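Local coordinates for minor structural protein 4 (Lactococcus phage Tuc2009, PDB 5E7T), which probably forms part of the baseplate at the tip of the phage tail, to which it contributes an immunoglobulin-like domain of upper-baseplate type, at residues 6-11 against 89-94; 67-72 against 82-87. All blocks are in the same frame, centred on the assembly; numbering follows the deposited sequence.

Contact 1: 6-11 against 89-94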
ATOM      1  N   VAL A   6       0.532  39.352  -7.363  1.00 55.29           N
ATOM      2  CA  VAL A   6      -0.754  38.661  -7.477  1.00 53.64           C
ATOM      3  C   VAL A   6      -1.049  37.994  -6.140  1.00 59.05           C
ATOM      4  O   VAL A   6      -0.234  37.209  -5.657  1.00 59.30           O
ATOM      5  CB  VAL A   6      -0.868  37.680  -8.679  1.00 54.44           C
ATOM      6  CG1 VAL A   6      -2.187  36.914  -8.637  1.00 53.23           C
ATOM      7  CG2 VAL A   6      -0.732  38.413 -10.002  1.00 54.24           C
ATOM      8  N   VAL A   7      -2.202  38.319  -5.549  1.00 56.23           N
ATOM      9  CA  VAL A   7      -2.657  37.778  -4.273  1.00 56.47           C
ATOM     10  C   VAL A   7      -3.514  36.529  -4.480  1.00 63.47           C
ATOM     11  O   VAL A   7      -4.483  36.564  -5.240  1.00 66.16           O
ATOM     12  CB  VAL A   7      -3.432  38.840  -3.463  1.00 60.88           C
ATOM     13  CG1 VAL A   7      -4.015  38.233  -2.197  1.00 60.62           C
ATOM     14  CG2 VAL A   7      -2.538  40.021  -3.115  1.00 61.18           C
ATOM     15  N   ILE A   8      -3.189  35.445  -3.764  1.00 58.23           N
ATOM     16  CA  ILE A   8      -3.943  34.197  -3.794  1.00 56.21           C
ATOM     17  C   ILE A   8      -4.373  33.878  -2.380  1.00 62.02           C
ATOM     18  O   ILE A   8      -3.532  33.595  -1.518  1.00 62.16           O
ATOM     19  CB  ILE A   8      -3.190  33.023  -4.456  1.00 57.04           C
ATOM     20  CG1 ILE A   8      -2.905  33.318  -5.924  1.00 57.21           C
ATOM     21  CG2 ILE A   8      -3.999  31.735  -4.320  1.00 56.33           C
ATOM     22  CD1 ILE A   8      -1.836  32.501  -6.481  1.00 70.14           C
ATOM     23  N   GLU A   9      -5.692  33.951  -2.152  1.00 58.46           N
ATOM     24  CA  GLU A   9      -6.374  33.656  -0.904  1.00 57.44           C
ATOM     25  C   GLU A   9      -6.766  32.198  -0.917  1.00 62.59           C
ATOM     26  O   GLU A   9      -7.364  31.744  -1.891  1.00 64.52           O
ATOM     27  CB  GLU A   9      -7.619  34.532  -0.780  1.00 59.22           C
ATOM     28  CG  GLU A   9      -7.330  35.955  -0.343  1.00 65.13           C
ATOM     29  CD  GLU A   9      -8.547  36.848  -0.224  1.00 82.10           C
ATOM     30  OE1 GLU A   9      -9.682  36.326  -0.084  1.00 71.30           O
ATOM     31  OE2 GLU A   9      -8.354  38.085  -0.263  1.00 70.96           O
ATOM     32  N   HIS A  10      -6.445  31.462   0.147  1.00 58.51           N
ATOM     33  CA  HIS A  10      -6.730  30.025   0.230  1.00 58.37           C
ATOM     34  C   HIS A  10      -7.328  29.566   1.577  1.00 63.30           C
ATOM     35  O   HIS A  10      -7.525  30.376   2.487  1.00 64.08           O
ATOM     36  CB  HIS A  10      -5.455  29.239  -0.086  1.00 58.45           C
ATOM     37  CG  HIS A  10      -4.361  29.517   0.897  1.00 61.37           C
ATOM     38  ND1 HIS A  10      -3.566  30.641   0.794  1.00 62.93           N
ATOM     39  CD2 HIS A  10      -4.015  28.839   2.006  1.00 62.40           C
ATOM     40  CE1 HIS A  10      -2.765  30.605   1.838  1.00 62.14           C
ATOM     41  NE2 HIS A  10      -3.010  29.546   2.600  1.00 62.39           N
ATOM     42  N   ASP A  11      -7.584  28.254   1.700  1.00 58.97           N
ATOM     43  CA  ASP A  11      -8.173  27.648   2.892  1.00 58.42           C
ATOM     44  C   ASP A  11      -7.189  26.938   3.833  1.00 63.70           C
ATOM     45  O   ASP A  11      -7.647  26.358   4.814  1.00 65.58           O
ATOM     46  CB  ASP A  11      -9.298  26.685   2.489  1.00 59.98           C
ATOM     47  CG  ASP A  11      -8.893  25.506   1.628  1.00 69.34           C
ATOM     48  OD1 ASP A  11      -7.736  25.486   1.148  1.00 71.65           O
ATOM     49  OD2 ASP A  11      -9.751  24.623   1.391  1.00 71.68           O
ATOM     50  N   MET A  89      -1.486  33.857 -17.634  1.00 62.68           N
ATOM     51  CA  MET A  89      -0.538  33.666 -16.565  1.00 62.95           C
ATOM     52  C   MET A  89      -1.267  32.735 -15.627  1.00 65.39           C
ATOM     53  O   MET A  89      -2.381  33.041 -15.177  1.00 65.73           O
ATOM     54  CB  MET A  89      -0.179  34.974 -15.912  1.00 66.56           C
ATOM     55  CG  MET A  89       1.158  34.935 -15.318  1.00 71.63           C
ATOM     56  SD  MET A  89       1.661  36.590 -14.888  1.00 79.01           S
ATOM     57  CE  MET A  89       2.117  37.236 -16.553  1.00 76.84           C
ATOM     58  N   ARG A  90      -0.694  31.542 -15.450  1.00 59.16           N
ATOM     59  CA  ARG A  90      -1.272  30.452 -14.691  1.00 57.45           C
ATOM     60  C   ARG A  90      -0.529  30.290 -13.360  1.00 63.10           C
ATOM     61  O   ARG A  90       0.704  30.262 -13.350  1.00 64.44           O
ATOM     62  CB  ARG A  90      -1.171  29.183 -15.545  1.00 53.84           C
ATOM     63  CG  ARG A  90      -1.975  28.031 -15.015  1.00 58.65           C
ATOM     64  CD  ARG A  90      -1.427  26.701 -15.470  1.00 62.88           C
ATOM     65  NE  ARG A  90      -2.252  25.633 -14.926  1.00 66.48           N
ATOM     66  CZ  ARG A  90      -1.920  24.351 -14.888  1.00 71.67           C
ATOM     67  NH1 ARG A  90      -0.748  23.952 -15.340  1.00 44.62           N
ATOM     68  NH2 ARG A  90      -2.749  23.461 -14.355  1.00 70.16           N
ATOM     69  N   PHE A  91      -1.280  30.183 -12.239  1.00 58.05           N
ATOM     70  CA  PHE A  91      -0.755  30.033 -10.875  1.00 55.85           C
ATOM     71  C   PHE A  91      -1.270  28.723 -10.309  1.00 58.26           C
ATOM     72  O   PHE A  91      -2.468  28.571 -10.151  1.00 57.72           O
ATOM     73  CB  PHE A  91      -1.216  31.215 -10.000  1.00 57.11           C
ATOM     74  CG  PHE A  91      -0.755  32.574 -10.488  1.00 58.81           C
ATOM     75  CD1 PHE A  91      -1.380  33.198 -11.567  1.00 60.74           C
ATOM     76  CD2 PHE A  91       0.299  33.234  -9.865  1.00 60.55           C
ATOM     77  CE1 PHE A  91      -0.941  34.440 -12.028  1.00 61.81           C
ATOM     78  CE2 PHE A  91       0.739  34.480 -10.331  1.00 63.36           C
ATOM     79  CZ  PHE A  91       0.111  35.073 -11.405  1.00 61.42           C
ATOM     80  N   VAL A  92      -0.394  27.758 -10.062  1.00 54.37           N
ATOM     81  CA  VAL A  92      -0.848  26.473  -9.541  1.00 53.80           C
ATOM     82  C   VAL A  92      -0.452  26.351  -8.086  1.00 61.74           C
ATOM     83  O   VAL A  92       0.751  26.298  -7.774  1.00 61.06           O
ATOM     84  CB  VAL A  92      -0.362  25.237 -10.356  1.00 55.77           C
ATOM     85  CG1 VAL A  92      -1.017  23.954  -9.859  1.00 54.56           C
ATOM     86  CG2 VAL A  92      -0.605  25.412 -11.845  1.00 55.43           C
ATOM     87  N   ILE A  93      -1.484  26.263  -7.204  1.00 60.34           N
ATOM     88  CA  ILE A  93      -1.359  26.076  -5.750  1.00 60.35           C
ATOM     89  C   ILE A  93      -1.133  24.586  -5.441  1.00 65.14           C
ATOM     90  O   ILE A  93      -1.548  23.722  -6.225  1.00 65.37           O
ATOM     91  CB  ILE A  93      -2.611  26.619  -5.024  1.00 63.36           C
ATOM     92  CG1 ILE A  93      -2.325  26.909  -3.538  1.00 63.55           C
ATOM     93  CG2 ILE A  93      -3.828  25.691  -5.219  1.00 64.86           C
ATOM     94  CD1 ILE A  93      -3.294  27.858  -2.861  1.00 69.60           C
ATOM     95  N   GLU A  94      -0.487  24.291  -4.306  1.00 61.42           N
ATOM     96  CA  GLU A  94      -0.258  22.925  -3.866  1.00 61.50           C
ATOM     97  C   GLU A  94      -0.662  22.811  -2.409  1.00 64.52           C
ATOM     98  O   GLU A  94      -0.173  23.568  -1.579  1.00 63.74           O
ATOM     99  CB  GLU A  94       1.214  22.537  -4.058  1.00 63.68           C
ATOM    100  CG  GLU A  94       1.502  21.043  -3.939  1.00 79.96           C
ATOM    101  CD  GLU A  94       2.960  20.623  -3.843  1.00116.87           C
ATOM    102  OE1 GLU A  94       3.853  21.407  -4.242  1.00117.70           O
ATOM    103  OE2 GLU A  94       3.205  19.480  -3.391  1.00119.52           O
TER
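V6 lies over the ring of F91 with both its methyls engaged. CG1 of V6 sits above one face, offset toward the rim, in a CH-pi contact 4.3 Å from the ring centroid and 20° off its normal, while V6 CG2 meets F91 CZ at 3.7 Å. Part of this follows from the V6 torsion: with CG1 anti to the backbone N (chi1 175°), that methyl is carried over the ring face near CZ and CE2. The root of the phenylalanine belongs to I8, whose terminal CD1 reaches F91 CB at 3.8 Å and approaches the ring obliquely from there. V6 and I8 thus share F91 between its tip and its base. Further along, I93 takes over. Its CD1 lies 3.8 Å from H10 CB and 4.2 Å from I8 CG2; it approaches the imidazole obliquely as well. No hydrogen bond crosses between 6-11 and 89-94, so what joins them is hydrocarbon and aromatic carbon, all of it buried. The layer is filled out by neighbours in the same chain: V61 beside I8, V20 beside F91, and P16 against both H10 and I93. Away from the contact, E9 hydrogen-bonds to the hydroxyl of Y102, and R90, on the other strand, is in a salt bridge with E79. The strand axes pass 10.1 Å apart with an N-to-C angle of 33°, too far for backbone pairing and close to the usual spacing of packed sheet layers. The sheet folds back on itself so that these two strands face each other, consistent with the sandwich of an immunoglobulin-like domain.

Contact 2: 67-72 against 82-87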
ATOM      1  N   TYR A  67       6.561  41.472 -16.245  1.00 79.62           N
ATOM      2  CA  TYR A  67       5.423  40.589 -16.528  1.00 78.74           C
ATOM      3  C   TYR A  67       4.064  41.214 -16.272  1.00 80.30           C
ATOM      4  O   TYR A  67       3.060  40.667 -16.713  1.00 80.01           O
ATOM      5  CB  TYR A  67       5.543  39.257 -15.780  1.00 79.99           C
ATOM      6  CG  TYR A  67       6.798  38.504 -16.141  1.00 84.60           C
ATOM      7  CD1 TYR A  67       6.961  37.945 -17.406  1.00 87.33           C
ATOM      8  CD2 TYR A  67       7.838  38.370 -15.229  1.00 86.35           C
ATOM      9  CE1 TYR A  67       8.141  37.299 -17.765  1.00 89.76           C
ATOM     10  CE2 TYR A  67       9.015  37.704 -15.568  1.00 88.08           C
ATOM     11  CZ  TYR A  67       9.168  37.177 -16.840  1.00 98.53           C
ATOM     12  OH  TYR A  67      10.335  36.524 -17.169  1.00103.10           O
ATOM     13  N   ALA A  68       4.027  42.352 -15.585  1.00 76.19           N
ATOM     14  CA  ALA A  68       2.803  43.061 -15.232  1.00 76.20           C
ATOM     15  C   ALA A  68       1.788  43.158 -16.344  1.00 80.92           C
ATOM     16  O   ALA A  68       2.060  43.726 -17.401  1.00 82.45           O
ATOM     17  CB  ALA A  68       3.122  44.440 -14.692  1.00 78.07           C
ATOM     18  N   MET A  69       0.628  42.563 -16.118  1.00 76.48           N
ATOM     19  CA  MET A  69      -0.440  42.617 -17.085  1.00 77.00           C
ATOM     20  C   MET A  69      -1.785  42.745 -16.437  1.00 81.46           C
ATOM     21  O   MET A  69      -1.954  42.421 -15.261  1.00 79.28           O
ATOM     22  CB  MET A  69      -0.384  41.456 -18.075  1.00 79.11           C
ATOM     23  CG  MET A  69      -0.778  40.130 -17.507  1.00 81.99           C
ATOM     24  SD  MET A  69      -0.710  38.877 -18.801  1.00 86.12           S
ATOM     25  CE  MET A  69      -2.026  37.927 -18.329  1.00 81.88           C
ATOM     26  N   ALA A  70      -2.738  43.248 -17.228  1.00 80.93           N
ATOM     27  CA  ALA A  70      -4.136  43.449 -16.878  1.00 81.59           C
ATOM     28  C   ALA A  70      -4.853  42.123 -17.100  1.00 86.44           C
ATOM     29  O   ALA A  70      -4.205  41.084 -17.255  1.00 86.08           O
ATOM     30  CB  ALA A  70      -4.718  44.503 -17.807  1.00 84.08           C
ATOM     31  N   GLY A  71      -6.178  42.154 -17.130  1.00 83.34           N
ATOM     32  CA  GLY A  71      -6.933  40.957 -17.450  1.00 81.78           C
ATOM     33  C   GLY A  71      -7.873  40.396 -16.420  1.00 83.17           C
ATOM     34  O   GLY A  71      -7.768  40.668 -15.221  1.00 84.66           O
ATOM     35  N   GLU A  72      -8.792  39.582 -16.929  1.00 75.22           N
ATOM     36  CA  GLU A  72      -9.812  38.858 -16.208  1.00 72.49           C
ATOM     37  C   GLU A  72      -9.125  37.825 -15.332  1.00 73.40           C
ATOM     38  O   GLU A  72      -8.141  37.214 -15.751  1.00 73.62           O
ATOM     39  CB  GLU A  72     -10.708  38.171 -17.246  1.00 73.61           C
ATOM     40  CG  GLU A  72     -11.775  37.255 -16.677  1.00 82.89           C
ATOM     41  CD  GLU A  72     -12.467  36.361 -17.685  1.00104.36           C
ATOM     42  OE1 GLU A  72     -12.097  36.402 -18.886  1.00 93.42           O
ATOM     43  OE2 GLU A  72     -13.374  35.603 -17.265  1.00 94.86           O
ATOM     44  N   LEU A  82      -4.883  34.337 -15.030  1.00 60.60           N
ATOM     45  CA  LEU A  82      -4.981  35.774 -15.277  1.00 61.94           C
ATOM     46  C   LEU A  82      -5.012  35.876 -16.811  1.00 64.50           C
ATOM     47  O   LEU A  82      -3.989  35.668 -17.454  1.00 64.05           O
ATOM     48  CB  LEU A  82      -3.801  36.536 -14.596  1.00 62.50           C
ATOM     49  CG  LEU A  82      -3.620  38.061 -14.798  1.00 69.04           C
ATOM     50  CD1 LEU A  82      -4.916  38.855 -14.587  1.00 70.79           C
ATOM     51  CD2 LEU A  82      -2.591  38.595 -13.850  1.00 70.76           C
ATOM     52  N   ILE A  83      -6.228  36.020 -17.389  1.00 59.71           N
ATOM     53  CA  ILE A  83      -6.438  36.021 -18.838  1.00 59.08           C
ATOM     54  C   ILE A  83      -6.525  37.420 -19.380  1.00 65.26           C
ATOM     55  O   ILE A  83      -7.451  38.138 -19.008  1.00 68.35           O
ATOM     56  CB  ILE A  83      -7.686  35.187 -19.269  1.00 61.31           C
ATOM     57  CG1 ILE A  83      -7.871  33.907 -18.409  1.00 60.16           C
ATOM     58  CG2 ILE A  83      -7.611  34.859 -20.760  1.00 61.94           C
ATOM     59  CD1 ILE A  83      -9.072  33.026 -18.767  1.00 58.51           C
ATOM     60  N   ASN A  84      -5.596  37.801 -20.285  1.00 60.02           N
ATOM     61  CA  ASN A  84      -5.579  39.100 -20.963  1.00 60.97           C
ATOM     62  C   ASN A  84      -5.529  38.838 -22.458  1.00 66.36           C
ATOM     63  O   ASN A  84      -4.459  38.621 -23.034  1.00 66.89           O
ATOM     64  CB  ASN A  84      -4.409  39.975 -20.495  1.00 63.32           C
ATOM     65  CG  ASN A  84      -4.226  41.266 -21.268  1.00 92.81           C
ATOM     66  OD1 ASN A  84      -5.183  41.968 -21.632  1.00 86.77           O
ATOM     67  ND2 ASN A  84      -2.975  41.595 -21.540  1.00 88.78           N
ATOM     68  N   GLY A  85      -6.706  38.782 -23.061  1.00 63.00           N
ATOM     69  CA  GLY A  85      -6.848  38.469 -24.471  1.00 62.63           C
ATOM     70  C   GLY A  85      -6.405  37.054 -24.772  1.00 66.76           C
ATOM     71  O   GLY A  85      -7.062  36.072 -24.381  1.00 66.51           O
ATOM     72  N   THR A  86      -5.219  36.981 -25.392  1.00 62.34           N
ATOM     73  CA  THR A  86      -4.481  35.828 -25.915  1.00 59.89           C
ATOM     74  C   THR A  86      -3.499  35.250 -24.878  1.00 64.45           C
ATOM     75  O   THR A  86      -3.089  34.089 -24.997  1.00 64.17           O
ATOM     76  CB  THR A  86      -3.747  36.381 -27.156  1.00 60.67           C
ATOM     77  OG1 THR A  86      -4.081  35.632 -28.312  1.00 68.29           O
ATOM     78  CG2 THR A  86      -2.247  36.509 -26.992  1.00 48.45           C
ATOM     79  N   GLU A  87      -3.087  36.097 -23.893  1.00 60.00           N
ATOM     80  CA  GLU A  87      -2.093  35.812 -22.866  1.00 57.23           C
ATOM     81  C   GLU A  87      -2.707  35.254 -21.638  1.00 61.50           C
ATOM     82  O   GLU A  87      -3.712  35.773 -21.168  1.00 61.41           O
ATOM     83  CB  GLU A  87      -1.379  37.095 -22.449  1.00 58.62           C
ATOM     84  CG  GLU A  87      -0.499  37.730 -23.493  1.00 64.16           C
ATOM     85  CD  GLU A  87       0.047  39.049 -22.997  1.00 93.92           C
ATOM     86  OE1 GLU A  87      -0.674  40.064 -23.117  1.00 96.21           O
ATOM     87  OE2 GLU A  87       1.151  39.052 -22.405  1.00 93.52           O
TER
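E72 and I83 form an antiparallel hydrogen-bonded pair, gripping each other through two backbone bonds. I83 N gives the sounder one, to E72 O at 2.8 Å with an N-H...O angle of 150°; the return bond from E72 N to I83 O is weak, bent to 126°. The side chains of both residues project from the same face of the sheet, where the extended E72 carboxylate makes a salt bridge with a basic side chain of a different protein in the assembly, and I83 packs against a basic side chain there too. Immediately before the pair, G71 crosses close over the I83 carbonyl, a passage its lack of a side chain permits at positive phi. The chain continues back through A70, whose carbonyl O rests 3.4 Å from N84 CB and also faces L82 CD1. M69 then closes the packing. Its CG lies between the backbone N and carbonyl carbon (chi1 73°), and beyond it the thioether runs in over the hairpin, sliding past N84 and E87 in the opposite sense. CE of M69 touches both L82 CG at 3.9 Å and N84 CB at 3.8 Å, while SD stands 4.1 Å from E87 OE2, an oxygen already bonded to the hydroxyl of Y22. N84 and E87 bracket a tight reversal, with N84 N bonded to E87 O at 2.9 Å and E87 N to N84 O at 3.0 Å. G85 supplies the positive phi of the first corner. This type II' turn makes a two-residue beta hairpin of strands 79-84 and 87-94, while the incoming loop 67-71 lies across its end and becomes strand 72-75, an outermost strand of the sheet within this chain.

Overall arrangement
Contact 1 and contact 2 have centres 15 Å apart and belong to the same immunoglobulin-like domain. Along the chain, 6-11 comes first, then 67-72, 82-87 and finally 89-94, so contact 2 forms entirely within the span that contact 1 brings together. Strands 79-84 and 87-94 are sheet neighbours and tie the two sites: M89 O lies 2.8 Å from L82 N, a probable hydrogen bond, and M89 CE packs 4.0 Å from M69 SD. Contact 1 joins, in the interior, two strands that face each other where the sheet folds over, whereas contact 2 extends that sheet toward its edge, where the neighbouring protein chain meets it. Core and assembly surface are therefore linked through one hairpin.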